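Local coordinates for NDP-N-acetyl-D-galactosaminuronic acid dehydrogenase (Methanosarcina mazei Go1, PDB 3G79), which probably catalyses the NAD-dependent oxidation of UDP-N-acetyl-mannosamine to UDP-N-acetyl-mannosaminuronate, at residues L12-I18 against R209-L213; V389-D393 against S405-V411. One frame throughout, in Å; residues are numbered along the deposited sequence.

Interaction 1: residues L12-I18 against R209-L213; sequences LKERGPI and RAVEL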
ATOM      1  N   LEU A  12      36.737  20.201   6.871  1.00 31.01           N
ATOM      2  CA  LEU A  12      36.636  19.006   6.071  1.00 31.15           C
ATOM      3  C   LEU A  12      37.562  19.046   4.853  1.00 32.64           C
ATOM      4  O   LEU A  12      38.299  18.096   4.637  1.00 33.50           O
ATOM      5  CB  LEU A  12      35.182  18.722   5.691  1.00 29.74           C
ATOM      6  CG  LEU A  12      34.275  17.717   6.422  1.00 32.81           C
ATOM      7  CD1 LEU A  12      34.784  17.239   7.777  1.00 27.71           C
ATOM      8  CD2 LEU A  12      32.880  18.328   6.534  1.00 27.66           C
ATOM      9  N   LYS A  13      37.580  20.132   4.087  1.00 33.73           N
ATOM     10  CA  LYS A  13      38.461  20.137   2.904  1.00 35.49           C
ATOM     11  C   LYS A  13      39.913  20.087   3.362  1.00 36.39           C
ATOM     12  O   LYS A  13      40.729  19.433   2.733  1.00 37.05           O
ATOM     13  CB  LYS A  13      38.202  21.309   1.925  1.00 36.49           C
ATOM     14  CG  LYS A  13      37.086  21.034   0.822  1.00 76.25           C
ATOM     15  CD  LYS A  13      37.314  19.800  -0.173  1.00 38.97           C
ATOM     16  CE  LYS A  13      36.132  19.623  -1.177  1.00 76.23           C
ATOM     17  NZ  LYS A  13      35.683  18.199  -1.481  1.00 39.18           N
ATOM     18  N   GLU A  14      40.207  20.773   4.463  1.00 36.11           N
ATOM     19  CA  GLU A  14      41.524  20.776   5.079  1.00 36.67           C
ATOM     20  C   GLU A  14      41.984  19.404   5.675  1.00 35.30           C
ATOM     21  O   GLU A  14      43.186  19.115   5.680  1.00 33.57           O
ATOM     22  CB  GLU A  14      41.589  21.928   6.100  1.00 38.28           C
ATOM     23  CG  GLU A  14      42.346  21.649   7.391  1.00 67.26           C
ATOM     24  CD  GLU A  14      42.142  22.736   8.455  1.00 41.52           C
ATOM     25  OE1 GLU A  14      42.552  22.493   9.622  1.00 67.27           O
ATOM     26  OE2 GLU A  14      41.586  23.817   8.119  1.00 67.31           O
ATOM     27  N   ARG A  15      41.035  18.576   6.151  1.00 35.21           N
ATOM     28  CA  ARG A  15      41.331  17.221   6.688  1.00 34.97           C
ATOM     29  C   ARG A  15      41.595  16.286   5.511  1.00 34.56           C
ATOM     30  O   ARG A  15      42.321  15.323   5.623  1.00 34.00           O
ATOM     31  CB  ARG A  15      40.185  16.708   7.610  1.00 35.90           C
ATOM     32  CG  ARG A  15      40.444  15.436   8.513  1.00 29.18           C
ATOM     33  CD  ARG A  15      40.048  15.607  10.092  1.00 37.26           C
ATOM     34  NE  ARG A  15      40.585  14.554  11.016  1.00 28.72           N
ATOM     35  CZ  ARG A  15      40.732  14.693  12.331  1.00 36.86           C
ATOM     36  NH1 ARG A  15      40.422  15.844  12.899  1.00 28.46           N
ATOM     37  NH2 ARG A  15      41.201  13.685  13.099  1.00 29.99           N
ATOM     38  N   GLY A  16      41.013  16.596   4.362  1.00 35.60           N
ATOM     39  CA  GLY A  16      41.182  15.769   3.179  1.00 35.83           C
ATOM     40  C   GLY A  16      40.268  14.551   3.177  1.00 35.28           C
ATOM     41  O   GLY A  16      39.428  14.403   4.052  1.00 35.63           O
ATOM     42  N   PRO A  17      40.434  13.667   2.184  1.00 33.65           N
ATOM     43  CA  PRO A  17      39.624  12.455   2.125  1.00 33.09           C
ATOM     44  C   PRO A  17      39.776  11.537   3.357  1.00 32.55           C
ATOM     45  O   PRO A  17      40.858  11.477   3.950  1.00 31.86           O
ATOM     46  CB  PRO A  17      40.138  11.749   0.863  1.00 32.71           C
ATOM     47  CG  PRO A  17      41.427  12.445   0.512  1.00 33.58           C
ATOM     48  CD  PRO A  17      41.280  13.830   0.992  1.00 32.74           C
ATOM     49  N   ILE A  18      38.689  10.827   3.706  1.00 31.79           N
ATOM     50  CA  ILE A  18      38.634   9.918   4.837  1.00 29.95           C
ATOM     51  C   ILE A  18      39.652   8.832   4.621  1.00 30.98           C
ATOM     52  O   ILE A  18      39.682   8.210   3.562  1.00 31.91           O
ATOM     53  CB  ILE A  18      37.273   9.268   4.926  1.00 29.18           C
ATOM     54  CG1 ILE A  18      36.229  10.269   5.394  1.00 26.93           C
ATOM     55  CG2 ILE A  18      37.276   8.129   5.893  1.00 26.21           C
ATOM     56  CD1 ILE A  18      34.821   9.798   5.146  1.00 28.62           C
ATOM     57  N   ARG A 209      30.018  14.252   3.548  1.00 26.49           N
ATOM     58  CA  ARG A 209      31.160  13.584   4.169  1.00 26.63           C
ATOM     59  C   ARG A 209      30.801  12.130   4.407  1.00 26.07           C
ATOM     60  O   ARG A 209      31.672  11.232   4.302  1.00 25.21           O
ATOM     61  CB  ARG A 209      31.547  14.238   5.503  1.00 27.69           C
ATOM     62  CG  ARG A 209      32.853  13.756   6.125  1.00 31.28           C
ATOM     63  CD  ARG A 209      33.973  13.797   5.142  1.00 27.73           C
ATOM     64  NE  ARG A 209      35.279  13.730   5.799  1.00 31.63           N
ATOM     65  CZ  ARG A 209      36.448  13.922   5.182  1.00 28.32           C
ATOM     66  NH1 ARG A 209      36.493  14.183   3.876  1.00 30.63           N
ATOM     67  NH2 ARG A 209      37.572  13.847   5.877  1.00 30.88           N
ATOM     68  N   ALA A 210      29.525  11.874   4.702  1.00 25.65           N
ATOM     69  CA  ALA A 210      29.159  10.495   5.061  1.00 26.16           C
ATOM     70  C   ALA A 210      28.998   9.616   3.815  1.00 27.33           C
ATOM     71  O   ALA A 210      29.460   8.462   3.797  1.00 28.55           O
ATOM     72  CB  ALA A 210      27.952  10.452   5.956  1.00 25.19           C
ATOM     73  N   VAL A 211      28.395  10.168   2.765  1.00 26.26           N
ATOM     74  CA  VAL A 211      28.383   9.512   1.467  1.00 26.53           C
ATOM     75  C   VAL A 211      29.780   8.966   1.114  1.00 27.44           C
ATOM     76  O   VAL A 211      29.908   7.830   0.677  1.00 28.94           O
ATOM     77  CB  VAL A 211      27.869  10.472   0.360  1.00 26.71           C
ATOM     78  CG1 VAL A 211      28.076   9.869  -1.023  1.00 17.10           C
ATOM     79  CG2 VAL A 211      26.391  10.772   0.567  1.00 15.81           C
ATOM     80  N   GLU A 212      30.823   9.754   1.352  1.00 27.25           N
ATOM     81  CA  GLU A 212      32.204   9.350   1.090  1.00 28.21           C
ATOM     82  C   GLU A 212      32.645   8.144   1.926  1.00 28.72           C
ATOM     83  O   GLU A 212      33.488   7.331   1.484  1.00 28.95           O
ATOM     84  CB  GLU A 212      33.154  10.513   1.349  1.00 29.58           C
ATOM     85  CG  GLU A 212      32.760  11.816   0.656  1.00 40.22           C
ATOM     86  CD  GLU A 212      33.667  12.992   1.024  1.00 32.24           C
ATOM     87  OE1 GLU A 212      34.722  12.793   1.685  1.00 40.47           O
ATOM     88  OE2 GLU A 212      33.302  14.136   0.663  1.00 40.95           O
ATOM     89  N   LEU A 213      32.076   8.033   3.129  1.00 27.69           N
ATOM     90  CA  LEU A 213      32.436   6.969   4.037  1.00 26.50           C
ATOM     91  C   LEU A 213      31.814   5.695   3.526  1.00 26.60           C
ATOM     92  O   LEU A 213      32.408   4.644   3.613  1.00 26.21           O
ATOM     93  CB  LEU A 213      31.946   7.284   5.457  1.00 25.18           C
ATOM     94  CG  LEU A 213      32.224   6.265   6.529  1.00 21.57           C
ATOM     95  CD1 LEU A 213      33.723   5.964   6.604  1.00 25.14           C
ATOM     96  CD2 LEU A 213      31.653   6.704   7.905  1.00 25.71           C
TER
HETATM   97  O   HOH W   1      36.723  11.025   1.553  1.00 29.14           O
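The side chain of R209 reaches from helix 204-214 to the C-terminal end of helix 7-15. Its guanidinium forks onto a single backbone acceptor, G16 O, with NH2 at 2.7 Å and NH1 at 2.9 Å from it. Arginine suits the place because its long arm ends in two donors that can converge on one carbonyl. G16, the first residue past the helix, has phi 81° and psi -174°, where a CB would jam against R15 O, so glycine is needed. I18 and L12 lie over opposite faces of the guanidinium: I18 CG1 is 3.6 Å and L12 CD1 4.1 Å from R209 NE. The CG1-CD1 arm of I18 serves twice, with CD1 3.8 Å from L213 CB. E212, one turn on, balances the charge by a salt bridge whose hydrogen bond is weak (R209 NH1 to E212 OE1, 3.1 Å); a water joins OE1 to I18 N. An arginine thus clamps the helix-to-strand turn leading into strand 20-24 of the Rossmann-type NAD-binding domain.

Interaction 2: residues V389-D393 against S405-V411; sequences VMVHD and SDNLEEV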
ATOM      1  N   VAL A 389      -5.657 -25.079  27.628  1.00 32.82           N
ATOM      2  CA  VAL A 389      -4.883 -24.833  26.440  1.00 33.01           C
ATOM      3  C   VAL A 389      -3.542 -25.595  26.363  1.00 33.09           C
ATOM      4  O   VAL A 389      -2.752 -25.602  27.318  1.00 32.41           O
ATOM      5  CB  VAL A 389      -4.636 -23.330  26.267  1.00 33.29           C
ATOM      6  CG1 VAL A 389      -3.840 -23.093  25.032  1.00 35.58           C
ATOM      7  CG2 VAL A 389      -5.967 -22.550  26.207  1.00 36.63           C
ATOM      8  N   MET A 390      -3.313 -26.220  25.203  1.00 32.99           N
ATOM      9  CA  MET A 390      -2.026 -26.804  24.838  1.00 32.57           C
ATOM     10  C   MET A 390      -1.486 -26.187  23.531  1.00 33.96           C
ATOM     11  O   MET A 390      -2.179 -26.147  22.507  1.00 35.23           O
ATOM     12  CB  MET A 390      -2.126 -28.330  24.752  1.00 31.77           C
ATOM     13  CG  MET A 390      -1.991 -29.038  26.132  1.00 38.62           C
ATOM     14  SD  MET A 390      -2.097 -30.850  26.175  1.00 30.06           S
ATOM     15  CE  MET A 390      -0.608 -31.295  25.307  1.00 38.48           C
ATOM     16  N   VAL A 391      -0.244 -25.702  23.614  1.00 33.23           N
ATOM     17  CA  VAL A 391       0.484 -24.947  22.602  1.00 31.32           C
ATOM     18  C   VAL A 391       1.520 -25.830  21.938  1.00 32.16           C
ATOM     19  O   VAL A 391       2.347 -26.496  22.629  1.00 32.81           O
ATOM     20  CB  VAL A 391       1.299 -23.811  23.265  1.00 30.33           C
ATOM     21  CG1 VAL A 391       2.150 -23.140  22.241  1.00 19.16           C
ATOM     22  CG2 VAL A 391       0.400 -22.774  23.959  1.00 18.41           C
ATOM     23  N   HIS A 392       1.506 -25.822  20.612  1.00 32.39           N
ATOM     24  CA  HIS A 392       2.468 -26.560  19.824  1.00 34.06           C
ATOM     25  C   HIS A 392       3.257 -25.637  18.932  1.00 36.60           C
ATOM     26  O   HIS A 392       2.735 -24.624  18.432  1.00 37.22           O
ATOM     27  CB  HIS A 392       1.766 -27.592  18.954  1.00 34.43           C
ATOM     28  CG  HIS A 392       2.687 -28.364  18.047  1.00 34.67           C
ATOM     29  ND1 HIS A 392       3.061 -27.909  16.800  1.00 34.58           N
ATOM     30  CD2 HIS A 392       3.270 -29.580  18.193  1.00 33.96           C
ATOM     31  CE1 HIS A 392       3.847 -28.804  16.222  1.00 34.60           C
ATOM     32  NE2 HIS A 392       3.993 -29.825  17.047  1.00 34.25           N
ATOM     33  N   ASP A 393       4.512 -26.017  18.714  1.00 38.04           N
ATOM     34  CA  ASP A 393       5.391 -25.313  17.797  1.00 39.45           C
ATOM     35  C   ASP A 393       6.683 -26.113  17.606  1.00 41.97           C
ATOM     36  O   ASP A 393       7.354 -26.470  18.598  1.00 42.52           O
ATOM     37  CB  ASP A 393       5.695 -23.912  18.303  1.00 38.52           C
ATOM     38  CG  ASP A 393       6.306 -23.043  17.243  1.00 49.52           C
ATOM     39  OD1 ASP A 393       5.560 -22.235  16.628  1.00 37.89           O
ATOM     40  OD2 ASP A 393       7.532 -23.191  17.020  1.00 38.38           O
ATOM     41  N   SER A 405       5.092 -27.243  23.180  1.00 45.53           N
ATOM     42  CA  SER A 405       5.458 -28.640  22.930  1.00 45.80           C
ATOM     43  C   SER A 405       5.871 -28.944  21.474  1.00 46.19           C
ATOM     44  O   SER A 405       5.388 -28.321  20.516  1.00 46.48           O
ATOM     45  CB  SER A 405       4.343 -29.581  23.430  1.00 45.36           C
ATOM     46  OG  SER A 405       4.628 -30.935  23.142  1.00 33.97           O
ATOM     47  N   ASP A 406       6.791 -29.893  21.357  1.00 46.20           N
ATOM     48  CA  ASP A 406       7.263 -30.468  20.097  1.00 46.66           C
ATOM     49  C   ASP A 406       6.182 -31.320  19.402  1.00 46.25           C
ATOM     50  O   ASP A 406       5.971 -31.183  18.200  1.00 46.41           O
ATOM     51  CB  ASP A 406       8.524 -31.325  20.351  1.00 47.26           C
ATOM     52  CG  ASP A 406       8.618 -31.821  21.811  1.00 65.47           C
ATOM     53  OD1 ASP A 406       8.801 -30.967  22.716  1.00 48.42           O
ATOM     54  OD2 ASP A 406       8.491 -33.048  22.076  1.00 48.36           O
ATOM     55  N   ASN A 407       5.486 -32.188  20.145  1.00 45.18           N
ATOM     56  CA  ASN A 407       4.652 -33.212  19.482  1.00 43.43           C
ATOM     57  C   ASN A 407       3.157 -32.897  19.329  1.00 41.81           C
ATOM     58  O   ASN A 407       2.416 -32.666  20.295  1.00 41.38           O
ATOM     59  CB  ASN A 407       4.996 -34.666  19.936  1.00 43.11           C
ATOM     60  CG  ASN A 407       3.990 -35.268  20.909  1.00 48.73           C
ATOM     61  OD1 ASN A 407       3.041 -35.935  20.496  1.00 42.80           O
ATOM     62  ND2 ASN A 407       4.217 -35.067  22.204  1.00 42.70           N
ATOM     63  N   LEU A 408       2.767 -32.858  18.057  1.00 40.62           N
ATOM     64  CA  LEU A 408       1.464 -32.437  17.609  1.00 39.13           C
ATOM     65  C   LEU A 408       0.396 -33.294  18.259  1.00 40.23           C
ATOM     66  O   LEU A 408      -0.593 -32.772  18.773  1.00 40.65           O
ATOM     67  CB  LEU A 408       1.394 -32.569  16.088  1.00 36.91           C
ATOM     68  CG  LEU A 408       0.745 -31.459  15.261  1.00 44.28           C
ATOM     69  CD1 LEU A 408       0.119 -32.017  13.998  1.00 35.24           C
ATOM     70  CD2 LEU A 408      -0.255 -30.689  16.057  1.00 34.87           C
ATOM     71  N   GLU A 409       0.632 -34.607  18.248  1.00 41.07           N
ATOM     72  CA  GLU A 409      -0.299 -35.629  18.734  1.00 41.51           C
ATOM     73  C   GLU A 409      -0.766 -35.317  20.150  1.00 40.46           C
ATOM     74  O   GLU A 409      -1.968 -35.360  20.451  1.00 40.49           O
ATOM     75  CB  GLU A 409       0.369 -37.021  18.668  1.00 42.72           C
ATOM     76  CG  GLU A 409      -0.568 -38.246  18.731  1.00 58.67           C
ATOM     77  CD  GLU A 409      -1.059 -38.598  20.145  1.00 44.13           C
ATOM     78  OE1 GLU A 409      -0.336 -38.349  21.137  1.00 58.93           O
ATOM     79  OE2 GLU A 409      -2.187 -39.142  20.265  1.00 59.22           O
ATOM     80  N   GLU A 410       0.174 -34.996  21.030  1.00 39.07           N
ATOM     81  CA  GLU A 410      -0.236 -34.837  22.416  1.00 37.89           C
ATOM     82  C   GLU A 410      -1.045 -33.548  22.551  1.00 35.83           C
ATOM     83  O   GLU A 410      -2.049 -33.503  23.235  1.00 35.46           O
ATOM     84  CB  GLU A 410       0.936 -35.033  23.423  1.00 38.01           C
ATOM     85  CG  GLU A 410       1.805 -33.852  23.803  1.00 39.09           C
ATOM     86  CD  GLU A 410       2.672 -34.136  25.064  1.00 39.66           C
ATOM     87  OE1 GLU A 410       3.020 -33.163  25.782  1.00 39.05           O
ATOM     88  OE2 GLU A 410       2.994 -35.326  25.341  1.00 39.38           O
ATOM     89  N   VAL A 411      -0.623 -32.526  21.822  1.00 35.05           N
ATOM     90  CA  VAL A 411      -1.330 -31.254  21.783  1.00 33.84           C
ATOM     91  C   VAL A 411      -2.733 -31.385  21.189  1.00 32.63           C
ATOM     92  O   VAL A 411      -3.681 -30.824  21.714  1.00 32.38           O
ATOM     93  CB  VAL A 411      -0.528 -30.213  21.037  1.00 33.65           C
ATOM     94  CG1 VAL A 411      -1.396 -28.995  20.764  1.00 18.81           C
ATOM     95  CG2 VAL A 411       0.692 -29.836  21.854  1.00 17.81           C
TER
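Strand 388-392 meets the edge strand 404-405 in parallel, and the chain then turns at once into helix 408-412. Two backbone bonds flank H392 in the pairing: S405 N to V391 O (2.9 Å) and D393 N to S405 O (3.1 Å). The t rotamer of H392 (chi1 177°), with chi2 near -86°, carries the ring over to the turn after S405. There NE2 donates a weak hydrogen bond to D406 O (2.7 Å), while ND1 bonds to Y427 OH; a histidine can serve both sides and still offer a flat face. L408 uses that face in a CH-pi contact, its CG 4.2 Å from the ring centroid and 15° off the normal.

V411, t at chi1, suits the tight space beside the strand: its CG1 is 3.4 Å from M390 O, and its CG2 is 3.8 Å from H392 CB. The long M390 side chain is extended at chi2 (t) and reaches out to the first turn of the helix, where chi3 (p) turns CE to 3.4 Å from E410 O and 4.0 Å from V411 CG2. N407 is the N-cap, its OD1 accepting from E410 N (3.1 Å), a role for which a short amide side chain is well fitted. The CA-to-CB bond of D393 points away from S405-V411, and its carboxylate receives backbone NH groups of W361, A362, Y395 and V396, as well as H424 NE2.

Parallel strands ordered 3-2-1-4-5-6, with helices packed on the sheet, are characteristic of a Rossmann-like fold; this contact lies at the 404-405 edge of the sheet in the UDP-binding domain.

How the interactions relate
From the N terminus, helix 7-15 and the turn after it form one side of interaction 1 before the chain enters strand 20-24. The chain then builds most of the N-terminal mixed sheet before helix 204-214 returns to close this loop, with 190 residues between the segments. After strand 223-227, the long helix 228-258 and the helices that follow lead to the C-terminal sheet. Interaction 2 closes a far shorter loop there, with 11 intervening residues. The loops are in series, neither nesting nor crossing. Interaction 1 ties helix 7-15 and its following turn to helix 204-214; interaction 2 joins neighbouring elements of the UDP-binding domain. Their centres lie about 58 Å apart, on opposite sides of the chain's centre.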